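Local coordinates for protein beta-ketoacyl synthase (Pseudomonas aeruginosa, PDB 4CW4) that catalyses the condensation of acetyl-CoA with malonyl-ACP to give 3-oxobutanoyl-ACP, the primer of fatty acid synthesis, and works as a homodimer, at residues A103-K108 with D160-L165; R8-V13 with V299-Q304; M54-A59 with E83-S88. One frame throughout, in Å; residues are numbered along the deposited sequence.

Contact 1: A103-K108 with D160-L165; sequences AVHWHK and DSYRAL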
loop_
_atom_site.group_PDB
_atom_site.type_symbol
_atom_site.label_atom_id
_atom_site.label_comp_id
_atom_site.label_asym_id
_atom_site.label_seq_id
_atom_site.Cartn_x
_atom_site.Cartn_y
_atom_site.Cartn_z
ATOM N N ALA A 103 -6.252 3.842 -30.860
ATOM C CA ALA A 103 -4.875 3.803 -31.350
ATOM C C ALA A 103 -3.868 3.884 -30.208
ATOM O O ALA A 103 -3.238 4.933 -29.969
ATOM C CB ALA A 103 -4.633 4.914 -32.362
ATOM N N VAL A 104 -3.718 2.772 -29.498
ATOM C CA VAL A 104 -2.720 2.685 -28.434
ATOM C C VAL A 104 -1.518 1.923 -28.952
ATOM O O VAL A 104 -1.641 0.908 -29.637
ATOM C CB VAL A 104 -3.281 2.064 -27.107
ATOM C CG1 VAL A 104 -4.408 2.908 -26.535
ATOM C CG2 VAL A 104 -3.764 0.660 -27.301
ATOM N N HIS A 105 -0.345 2.428 -28.611
ATOM C CA HIS A 105 0.909 1.855 -29.049
ATOM C C HIS A 105 1.212 0.531 -28.361
ATOM O O HIS A 105 0.961 0.354 -27.163
ATOM C CB HIS A 105 2.055 2.835 -28.782
ATOM C CG HIS A 105 3.412 2.266 -29.071
ATOM N ND1 HIS A 105 4.182 1.659 -28.103
ATOM C CD2 HIS A 105 4.137 2.222 -30.216
ATOM C CE1 HIS A 105 5.316 1.243 -28.642
ATOM N NE2 HIS A 105 5.317 1.586 -29.919
ATOM N N TRP A 106 1.769 -0.389 -29.139
ATOM C CA TRP A 106 2.422 -1.571 -28.604
ATOM C C TRP A 106 3.483 -2.026 -29.594
ATOM O O TRP A 106 3.734 -1.350 -30.590
ATOM C CB TRP A 106 1.426 -2.695 -28.303
ATOM C CG TRP A 106 0.661 -3.261 -29.477
ATOM C CD1 TRP A 106 -0.074 -2.570 -30.413
ATOM C CD2 TRP A 106 0.493 -4.649 -29.788
ATOM N NE1 TRP A 106 -0.645 -3.449 -31.298
ATOM C CE2 TRP A 106 -0.313 -4.729 -30.936
ATOM C CE3 TRP A 106 0.977 -5.836 -29.217
ATOM C CZ2 TRP A 106 -0.659 -5.944 -31.519
ATOM C CZ3 TRP A 106 0.642 -7.037 -29.807
ATOM C CH2 TRP A 106 -0.181 -7.084 -30.932
ATOM N N HIS A 107 4.112 -3.163 -29.313
ATOM C CA HIS A 107 5.052 -3.778 -30.256
ATOM C C HIS A 107 4.487 -5.099 -30.753
ATOM O O HIS A 107 4.113 -5.930 -29.940
ATOM C CB HIS A 107 6.392 -4.102 -29.583
ATOM C CG HIS A 107 7.195 -2.915 -29.174
ATOM N ND1 HIS A 107 8.024 -2.935 -28.072
ATOM C CD2 HIS A 107 7.325 -1.680 -29.717
ATOM C CE1 HIS A 107 8.609 -1.760 -27.943
ATOM N NE2 HIS A 107 8.214 -0.984 -28.936
ATOM N N LYS A 108 4.462 -5.325 -32.063
ATOM C CA LYS A 108 4.262 -6.673 -32.579
ATOM C C LYS A 108 5.608 -7.343 -32.727
ATOM O O LYS A 108 6.600 -6.686 -33.029
ATOM C CB LYS A 108 3.608 -6.657 -33.956
ATOM C CG LYS A 108 2.128 -6.345 -33.962
ATOM C CD LYS A 108 1.574 -6.620 -35.350
ATOM C CE LYS A 108 0.105 -6.295 -35.471
ATOM N NZ LYS A 108 -0.381 -6.658 -36.827
ATOM N N ASP A 160 6.716 -1.066 -33.938
ATOM C CA ASP A 160 5.630 -0.243 -33.434
ATOM C C ASP A 160 4.354 -0.565 -34.174
ATOM O O ASP A 160 4.342 -0.669 -35.404
ATOM C CB ASP A 160 5.961 1.232 -33.598
ATOM C CG ASP A 160 7.224 1.607 -32.888
ATOM O OD1 ASP A 160 7.337 1.310 -31.685
ATOM O OD2 ASP A 160 8.144 2.114 -33.555
ATOM N N SER A 161 3.279 -0.700 -33.415
ATOM C CA SER A 161 1.962 -0.932 -33.981
ATOM C C SER A 161 0.913 -0.283 -33.079
ATOM O O SER A 161 1.214 0.095 -31.953
ATOM C CB SER A 161 1.707 -2.430 -34.116
ATOM O OG SER A 161 0.624 -2.702 -34.997
ATOM N N TYR A 162 -0.300 -0.132 -33.599
ATOM C CA TYR A 162 -1.379 0.555 -32.902
ATOM C C TYR A 162 -2.634 -0.284 -32.882
ATOM O O TYR A 162 -3.013 -0.881 -33.889
ATOM C CB TYR A 162 -1.607 1.931 -33.538
ATOM C CG TYR A 162 -0.364 2.754 -33.379
ATOM C CD1 TYR A 162 0.663 2.697 -34.312
ATOM C CD2 TYR A 162 -0.176 3.526 -32.239
ATOM C CE1 TYR A 162 1.839 3.403 -34.116
ATOM C CE2 TYR A 162 0.988 4.241 -32.044
ATOM C CZ TYR A 162 1.990 4.178 -32.981
ATOM O OH TYR A 162 3.155 4.898 -32.780
ATOM N N ARG A 163 -3.289 -0.331 -31.725
ATOM C CA ARG A 163 -4.492 -1.138 -31.580
ATOM C C ARG A 163 -5.589 -0.368 -30.874
ATOM O O ARG A 163 -5.339 0.647 -30.231
ATOM C CB ARG A 163 -4.192 -2.436 -30.825
ATOM C CG ARG A 163 -3.773 -2.217 -29.366
ATOM C CD ARG A 163 -3.404 -3.513 -28.677
ATOM N NE ARG A 163 -4.552 -4.419 -28.626
ATOM C CZ ARG A 163 -5.492 -4.407 -27.687
ATOM N NH1 ARG A 163 -5.428 -3.556 -26.672
ATOM N NH2 ARG A 163 -6.502 -5.260 -27.766
ATOM N N ALA A 164 -6.805 -0.877 -30.994
ATOM C CA ALA A 164 -7.946 -0.285 -30.321
ATOM C C ALA A 164 -8.202 -1.022 -29.014
ATOM O O ALA A 164 -8.057 -2.234 -28.939
ATOM C CB ALA A 164 -9.161 -0.339 -31.199
ATOM N N LEU A 165 -8.559 -0.266 -27.984
ATOM C CA LEU A 165 -9.019 -0.852 -26.726
ATOM C C LEU A 165 -10.499 -1.178 -26.871
ATOM O O LEU A 165 -11.231 -0.492 -27.580
ATOM C CB LEU A 165 -8.832 0.141 -25.579
ATOM C CG LEU A 165 -7.421 0.648 -25.279
ATOM C CD1 LEU A 165 -7.457 1.743 -24.225
ATOM C CD2 LEU A 165 -6.545 -0.493 -24.791
HETATM O O HOH W 1 -1.813 -3.300 -33.913
#
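Four backbone hydrogen bonds join strands 104-112 and 155-163, two between Val104 and Arg163 and two between Trp106 and Ser161. The bond from Val104 N to Arg163 O is 2.8 Å long and nearly straight. Ala103 and Val104 both face Arg163, which makes a classic beta bulge.

The strands make a two-stranded antiparallel sheet; 51 residues of chain, with no helix, separate the two segments. The sheet lies at the dimer interface, where the backbones of His107 and Tyr162 hydrogen-bond to the second subunit.

Polar side chains meet on the face of His105, His107, Asp160 and Tyr162. His105 NE2 donates to Asp160 OD1 at 2.7 Å, in the plane of the imidazole but from above the carboxylate plane. Asp160 OD2 forms a salt bridge with Lys158 of the second subunit, and His107 ND1 is hydrogen-bonded to Leu246 O of that subunit. The His107 ring edge merely touches Asp160 OD1, with His107 CD2 at 3.6 Å.

His105 and Tyr162 form an offset edge-to-face pair, the edge of His105 toward the face of Tyr162, with planes at 65°. On the other face, Arg163 CG lies between N and the carbonyl carbon (chi1 66°) and runs beside Val104, 3.5 Å from Val104 CG2. Leu165 crosses Val104 at about a right angle. Arg163 CD makes a CH-pi contact, 3.8 Å from the centroid of the Trp106 five-membered ring. Lys108 CG lies over the opposite face of the indole. One water accepts from Trp106 NE1, donates to Tyr162 O and bonds Ser161 OG, whose main polar partner is Glu131 of the second subunit.

Contact 2: R8-V13 with V299-Q304; sequences RLPVIV and VITSGQ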
loop_
_atom_site.group_PDB
_atom_site.type_symbol
_atom_site.label_atom_id
_atom_site.label_comp_id
_atom_site.label_asym_id
_atom_site.label_seq_id
_atom_site.Cartn_x
_atom_site.Cartn_y
_atom_site.Cartn_z
ATOM N N ARG A 8 -12.523 11.210 22.202
ATOM C CA ARG A 8 -12.625 12.276 21.228
ATOM C C ARG A 8 -13.418 11.830 20.017
ATOM O O ARG A 8 -13.246 10.715 19.529
ATOM C CB ARG A 8 -11.218 12.718 20.803
ATOM C CG ARG A 8 -10.525 13.547 21.881
ATOM C CD ARG A 8 -9.085 13.837 21.556
ATOM N NE ARG A 8 -8.411 14.585 22.618
ATOM C CZ ARG A 8 -7.093 14.703 22.733
ATOM N NH1 ARG A 8 -6.283 14.066 21.894
ATOM N NH2 ARG A 8 -6.581 15.434 23.706
ATOM N N LEU A 9 -14.268 12.727 19.528
ATOM C CA LEU A 9 -15.097 12.507 18.332
ATOM C C LEU A 9 -14.413 13.080 17.098
ATOM O O LEU A 9 -14.063 14.242 17.098
ATOM C CB LEU A 9 -16.456 13.205 18.483
ATOM C CG LEU A 9 -17.433 13.087 17.306
ATOM C CD1 LEU A 9 -17.934 11.662 17.147
ATOM C CD2 LEU A 9 -18.620 14.041 17.449
ATOM N N PRO A 10 -14.215 12.266 16.048
ATOM C CA PRO A 10 -13.635 12.827 14.823
ATOM C C PRO A 10 -14.638 13.674 14.036
ATOM O O PRO A 10 -15.677 13.166 13.574
ATOM C CB PRO A 10 -13.259 11.569 14.013
ATOM C CG PRO A 10 -13.177 10.462 15.028
ATOM C CD PRO A 10 -14.283 10.796 15.973
ATOM N N VAL A 11 -14.334 14.955 13.876
ATOM C CA VAL A 11 -15.207 15.829 13.102
ATOM C C VAL A 11 -14.495 16.261 11.826
ATOM O O VAL A 11 -13.277 16.448 11.813
ATOM C CB VAL A 11 -15.715 17.037 13.911
ATOM C CG1 VAL A 11 -16.555 16.566 15.075
ATOM C CG2 VAL A 11 -14.609 17.918 14.402
ATOM N N ILE A 12 -15.276 16.386 10.750
ATOM C CA ILE A 12 -14.772 16.796 9.452
ATOM C C ILE A 12 -14.780 18.317 9.389
ATOM O O ILE A 12 -15.851 18.923 9.382
ATOM C CB ILE A 12 -15.622 16.222 8.298
ATOM C CG1 ILE A 12 -15.706 14.693 8.368
ATOM C CG2 ILE A 12 -15.054 16.703 6.949
ATOM C CD1 ILE A 12 -16.766 14.110 7.469
ATOM N N VAL A 13 -13.595 18.925 9.384
ATOM C CA VAL A 13 -13.473 20.381 9.425
ATOM C C VAL A 13 -13.096 20.986 8.073
ATOM O O VAL A 13 -13.089 22.213 7.915
ATOM C CB VAL A 13 -12.471 20.854 10.512
ATOM C CG1 VAL A 13 -12.863 20.282 11.879
ATOM C CG2 VAL A 13 -11.033 20.480 10.152
ATOM N N VAL A 299 -6.754 6.833 15.380
ATOM C CA VAL A 299 -5.735 7.668 15.979
ATOM C C VAL A 299 -6.351 8.848 16.719
ATOM O O VAL A 299 -5.752 9.328 17.694
ATOM C CB VAL A 299 -4.649 8.145 14.989
ATOM C CG1 VAL A 299 -3.914 6.951 14.410
ATOM C CG2 VAL A 299 -5.212 8.954 13.871
ATOM N N ILE A 300 -7.548 9.292 16.313
ATOM C CA ILE A 300 -8.194 10.374 17.041
ATOM C C ILE A 300 -8.799 9.842 18.320
ATOM O O ILE A 300 -8.596 10.414 19.382
ATOM C CB ILE A 300 -9.254 11.101 16.176
ATOM C CG1 ILE A 300 -8.535 11.935 15.106
ATOM C CG2 ILE A 300 -10.135 11.998 17.020
ATOM C CD1 ILE A 300 -9.434 12.497 14.051
ATOM N N THR A 301 -9.510 8.726 18.245
ATOM C CA THR A 301 -10.188 8.222 19.439
ATOM C C THR A 301 -9.176 7.714 20.490
ATOM O O THR A 301 -9.432 7.785 21.693
ATOM C CB THR A 301 -11.256 7.145 19.087
ATOM O OG1 THR A 301 -10.643 6.014 18.457
ATOM C CG2 THR A 301 -12.302 7.712 18.152
ATOM N N SER A 302 -8.013 7.249 20.044
ATOM C CA SER A 302 -6.992 6.765 20.972
ATOM C C SER A 302 -6.102 7.888 21.509
ATOM O O SER A 302 -5.306 7.663 22.421
ATOM C CB SER A 302 -6.107 5.717 20.303
ATOM O OG SER A 302 -5.303 6.333 19.322
ATOM N N GLY A 303 -6.213 9.082 20.948
ATOM C CA GLY A 303 -5.435 10.207 21.433
ATOM C C GLY A 303 -4.069 10.393 20.852
ATOM O O GLY A 303 -3.298 11.238 21.325
ATOM N N GLN A 304 -3.768 9.616 19.827
ATOM C CA GLN A 304 -2.461 9.652 19.218
ATOM C C GLN A 304 -2.311 10.877 18.334
ATOM O O GLN A 304 -1.228 11.450 18.250
ATOM C CB GLN A 304 -2.216 8.379 18.411
ATOM C CG GLN A 304 -2.086 7.132 19.249
ATOM C CD GLN A 304 -1.876 5.916 18.392
ATOM O OE1 GLN A 304 -0.745 5.593 17.995
ATOM N NE2 GLN A 304 -2.959 5.246 18.071
HETATM O O HOH W 2 -7.011 12.580 19.597
HETATM O O HOH W 3 -3.479 13.854 21.931
#
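The end of helix 288-301 closes in a Schellman motif, and the lead-in to strand 10-19 passes beside it. The helix belongs to the N-terminal half of the ketosynthase, which has the thiolase-like fold. Gly303 has a positive phi of 88°. Its N bonds back to Ile300 O, and Gln304 N makes a weak bond to Val299 O.

Arg8 runs along this helix end. Its CB lies 3.8 Å from Ile300 O and also touches the Ile300 CG2 methyl. CG stands anti to the carbonyl carbon (chi1 -75°), and from there the chain is extended as far as NE. CD passes Ile300 O at 4.1 Å. NE has a long, weak ion pair with Asp374. At the tip, NH1 sits 4.0 Å from Gly303 CA, but it makes no direct hydrogen bond to the helix end. Two waters lie at the edge of the guanidinium, in its plane, and accept hydrogen bonds from NH1. One of them donates to Ile300 O. The other lies within hydrogen-bonding distance of Gly303 O, 2.7 Å away. A positive group near the C-terminal end of a helix probably suits the helix dipole.

The rest of the contact is apolar. Ile300 points toward the 8-13 segment, and its CG2 and CD1 methyls meet neighbouring carbons of the Pro10 ring, the two side chains crossing obliquely. Ile300 CG2 lies against Pro10 CG at 3.9 Å, while Ile300 CD1 lies against Pro10 CB. Ile300 also touches Leu372 of strand 366-374, an antiparallel neighbour of strand 10-19. Arg8 O is buried here and has no hydrogen-bond partner in the model. What faces it is a methyl group, Thr301 CG2, at 3.4 Å.

Contact 3: M54-A59 with E83-S88; sequences MKLVKA and ERIFAS. With SO4 (sulfate ion), chain B.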
loop_
_atom_site.group_PDB
_atom_site.type_symbol
_atom_site.label_atom_id
_atom_site.label_comp_id
_atom_site.label_asym_id
_atom_site.label_seq_id
_atom_site.Cartn_x
_atom_site.Cartn_y
_atom_site.Cartn_z
ATOM N N MET A 54 -11.976 25.033 -16.816
ATOM C CA MET A 54 -11.906 24.383 -18.124
ATOM C C MET A 54 -11.366 25.321 -19.210
ATOM O O MET A 54 -11.238 24.923 -20.371
ATOM C CB MET A 54 -13.308 23.894 -18.499
ATOM C CG MET A 54 -13.827 22.811 -17.526
ATOM S SD MET A 54 -15.568 22.416 -17.624
ATOM C CE MET A 54 -15.611 21.401 -19.089
ATOM N N LYS A 55 -11.047 26.553 -18.828
ATOM C CA LYS A 55 -10.531 27.571 -19.744
ATOM C C LYS A 55 -11.528 27.989 -20.821
ATOM O O LYS A 55 -11.131 28.433 -21.904
ATOM C CB LYS A 55 -9.234 27.113 -20.423
ATOM C CG LYS A 55 -8.243 26.392 -19.533
ATOM C CD LYS A 55 -7.515 27.314 -18.594
ATOM C CE LYS A 55 -6.175 26.694 -18.181
ATOM N NZ LYS A 55 -5.622 27.390 -16.996
ATOM N N LEU A 56 -12.813 27.864 -20.528
ATOM C CA LEU A 56 -13.859 28.291 -21.449
ATOM C C LEU A 56 -14.136 29.790 -21.323
ATOM O O LEU A 56 -14.555 30.439 -22.281
ATOM C CB LEU A 56 -15.142 27.505 -21.193
ATOM C CG LEU A 56 -15.061 26.022 -21.548
ATOM C CD1 LEU A 56 -16.284 25.291 -21.059
ATOM C CD2 LEU A 56 -14.885 25.824 -23.067
ATOM N N VAL A 57 -13.905 30.324 -20.131
ATOM C CA VAL A 57 -13.985 31.761 -19.919
ATOM C C VAL A 57 -12.750 32.200 -19.169
ATOM O O VAL A 57 -12.115 31.410 -18.496
ATOM C CB VAL A 57 -15.250 32.212 -19.137
ATOM C CG1 VAL A 57 -16.528 31.750 -19.844
ATOM C CG2 VAL A 57 -15.224 31.734 -17.717
ATOM N N LYS A 58 -12.421 33.477 -19.307
ATOM C CA LYS A 58 -11.282 34.054 -18.622
ATOM C C LYS A 58 -11.789 34.831 -17.416
ATOM O O LYS A 58 -12.671 35.687 -17.545
ATOM C CB LYS A 58 -10.528 34.974 -19.583
ATOM C CG LYS A 58 -9.272 35.633 -19.026
ATOM C CD LYS A 58 -8.657 36.523 -20.105
ATOM C CE LYS A 58 -7.330 37.142 -19.689
ATOM N NZ LYS A 58 -6.259 36.130 -19.441
ATOM N N ALA A 59 -11.243 34.521 -16.245
ATOM C CA ALA A 59 -11.573 35.255 -15.029
ATOM C C ALA A 59 -10.767 36.552 -14.997
ATOM O O ALA A 59 -9.548 36.532 -14.814
ATOM C CB ALA A 59 -11.280 34.408 -13.808
ATOM N N GLU A 83 -24.007 23.542 -22.045
ATOM C CA GLU A 83 -23.947 22.339 -22.857
ATOM C C GLU A 83 -22.504 21.812 -22.965
ATOM O O GLU A 83 -22.255 20.624 -22.802
ATOM C CB GLU A 83 -24.540 22.613 -24.247
ATOM C CG GLU A 83 -24.588 21.388 -25.149
ATOM C CD GLU A 83 -25.112 21.660 -26.559
ATOM O OE1 GLU A 83 -25.573 22.787 -26.863
ATOM O OE2 GLU A 83 -25.053 20.721 -27.379
ATOM N N ARG A 84 -21.548 22.688 -23.250
ATOM C CA ARG A 84 -20.138 22.271 -23.321
ATOM C C ARG A 84 -19.590 21.778 -21.987
ATOM O O ARG A 84 -18.856 20.797 -21.941
ATOM C CB ARG A 84 -19.265 23.421 -23.824
ATOM C CG ARG A 84 -19.282 23.591 -25.344
ATOM C CD ARG A 84 -18.533 24.825 -25.771
ATOM N NE ARG A 84 -19.353 26.017 -25.610
ATOM C CZ ARG A 84 -18.962 27.242 -25.960
ATOM N NH1 ARG A 84 -17.750 27.430 -26.472
ATOM N NH2 ARG A 84 -19.783 28.277 -25.800
ATOM N N ILE A 85 -19.925 22.488 -20.913
ATOM C CA ILE A 85 -19.466 22.107 -19.582
ATOM C C ILE A 85 -19.988 20.718 -19.255
ATOM O O ILE A 85 -19.230 19.852 -18.807
ATOM C CB ILE A 85 -19.922 23.122 -18.521
ATOM C CG1 ILE A 85 -19.217 24.468 -18.748
ATOM C CG2 ILE A 85 -19.631 22.590 -17.122
ATOM C CD1 ILE A 85 -19.873 25.678 -18.037
ATOM N N PHE A 86 -21.263 20.470 -19.536
ATOM C CA PHE A 86 -21.853 19.186 -19.202
ATOM C C PHE A 86 -21.228 18.062 -20.004
ATOM O O PHE A 86 -20.975 16.984 -19.468
ATOM C CB PHE A 86 -23.362 19.189 -19.434
ATOM C CG PHE A 86 -24.143 20.127 -18.514
ATOM C CD1 PHE A 86 -23.651 20.514 -17.290
ATOM C CD2 PHE A 86 -25.374 20.595 -18.901
ATOM C CE1 PHE A 86 -24.369 21.353 -16.467
ATOM C CE2 PHE A 86 -26.106 21.441 -18.094
ATOM C CZ PHE A 86 -25.604 21.827 -16.880
ATOM N N ALA A 87 -20.958 18.325 -21.277
ATOM C CA ALA A 87 -20.388 17.320 -22.154
ATOM C C ALA A 87 -18.927 16.997 -21.825
ATOM O O ALA A 87 -18.430 15.941 -22.208
ATOM C CB ALA A 87 -20.520 17.752 -23.624
ATOM N N SER A 88 -18.249 17.917 -21.146
ATOM C CA SER A 88 -16.819 17.808 -20.848
ATOM C C SER A 88 -16.527 17.564 -19.354
ATOM O O SER A 88 -15.412 17.801 -18.871
ATOM C CB SER A 88 -16.091 19.057 -21.309
ATOM O OG SER A 88 -16.093 19.144 -22.720
HETATM S S SO4 B . -17.013 31.159 -26.838
HETATM O O1 SO4 B . -17.103 31.998 -28.033
HETATM O O2 SO4 B . -16.209 31.844 -25.827
HETATM O O3 SO4 B . -18.358 30.908 -26.316
HETATM O O4 SO4 B . -16.364 29.896 -27.188
#
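Arg84 comes first among the residues of the 83-88 segment that meet the 54-59 segment. Its CB lies at the limit of contact with Leu56 CD1. The chain bends at chi3 (-80°) and turns the guanidinium edge to a sulfate ion, probably from the crystallisation liquor. Arg84 NH1 donates to sulfate O4 at 2.9 Å. Arg84 NH2 donates to sulfate O3 at 3.0 Å. The sulfur lies in the guanidinium plane, so the grip is end-on and two-pronged. Tyr81, Arg80 and Glu67 N also bind the ion, and NH2 has a further bond to Arg80 O.

Ile85 follows and carries much of the apolar contact. Its CG1 meets Leu56 CD1 at 3.8 Å. Its CG2 methyl meets Met54 SD at 4.1 Å. The two branches thus touch two different side chains.

Ser88 is the first residue past the helix to leave helical angles. Met54 bends at chi3 (77°), which brings its CE to Ser88 CB at 3.3 Å, tighter than usual for two carbons. The same methyl lies 3.9 Å from Ile85 O.

Met54 and Leu56 flank Lys55, where helix 40-53 ends in a Schellman motif. The contact therefore packs the turn between helix 40-53 and strand 58-60 against the C-terminal end of helix 74-87, with Ile85 also resting on Leu50 of helix 40-53.

How the contacts relate
Contact 2 is the buried one, while contacts 1 and 3 are only partly buried. No two of them share a helix or strand, and none touches another. Contact 1 and contact 2 lie on opposite sides of the chain's centre, their own centres about 50 Å apart, yet both reach the second subunit. Contact 3 touches no other protein chain and instead has a sulfate held by Arg84. The chemistry differs accordingly. Direct hydrogen bonds join the strands of contact 1. Contacts 2 and 3 have none across their segments: both set apolar side chains against a helix end, and contact 2 adds bridging waters.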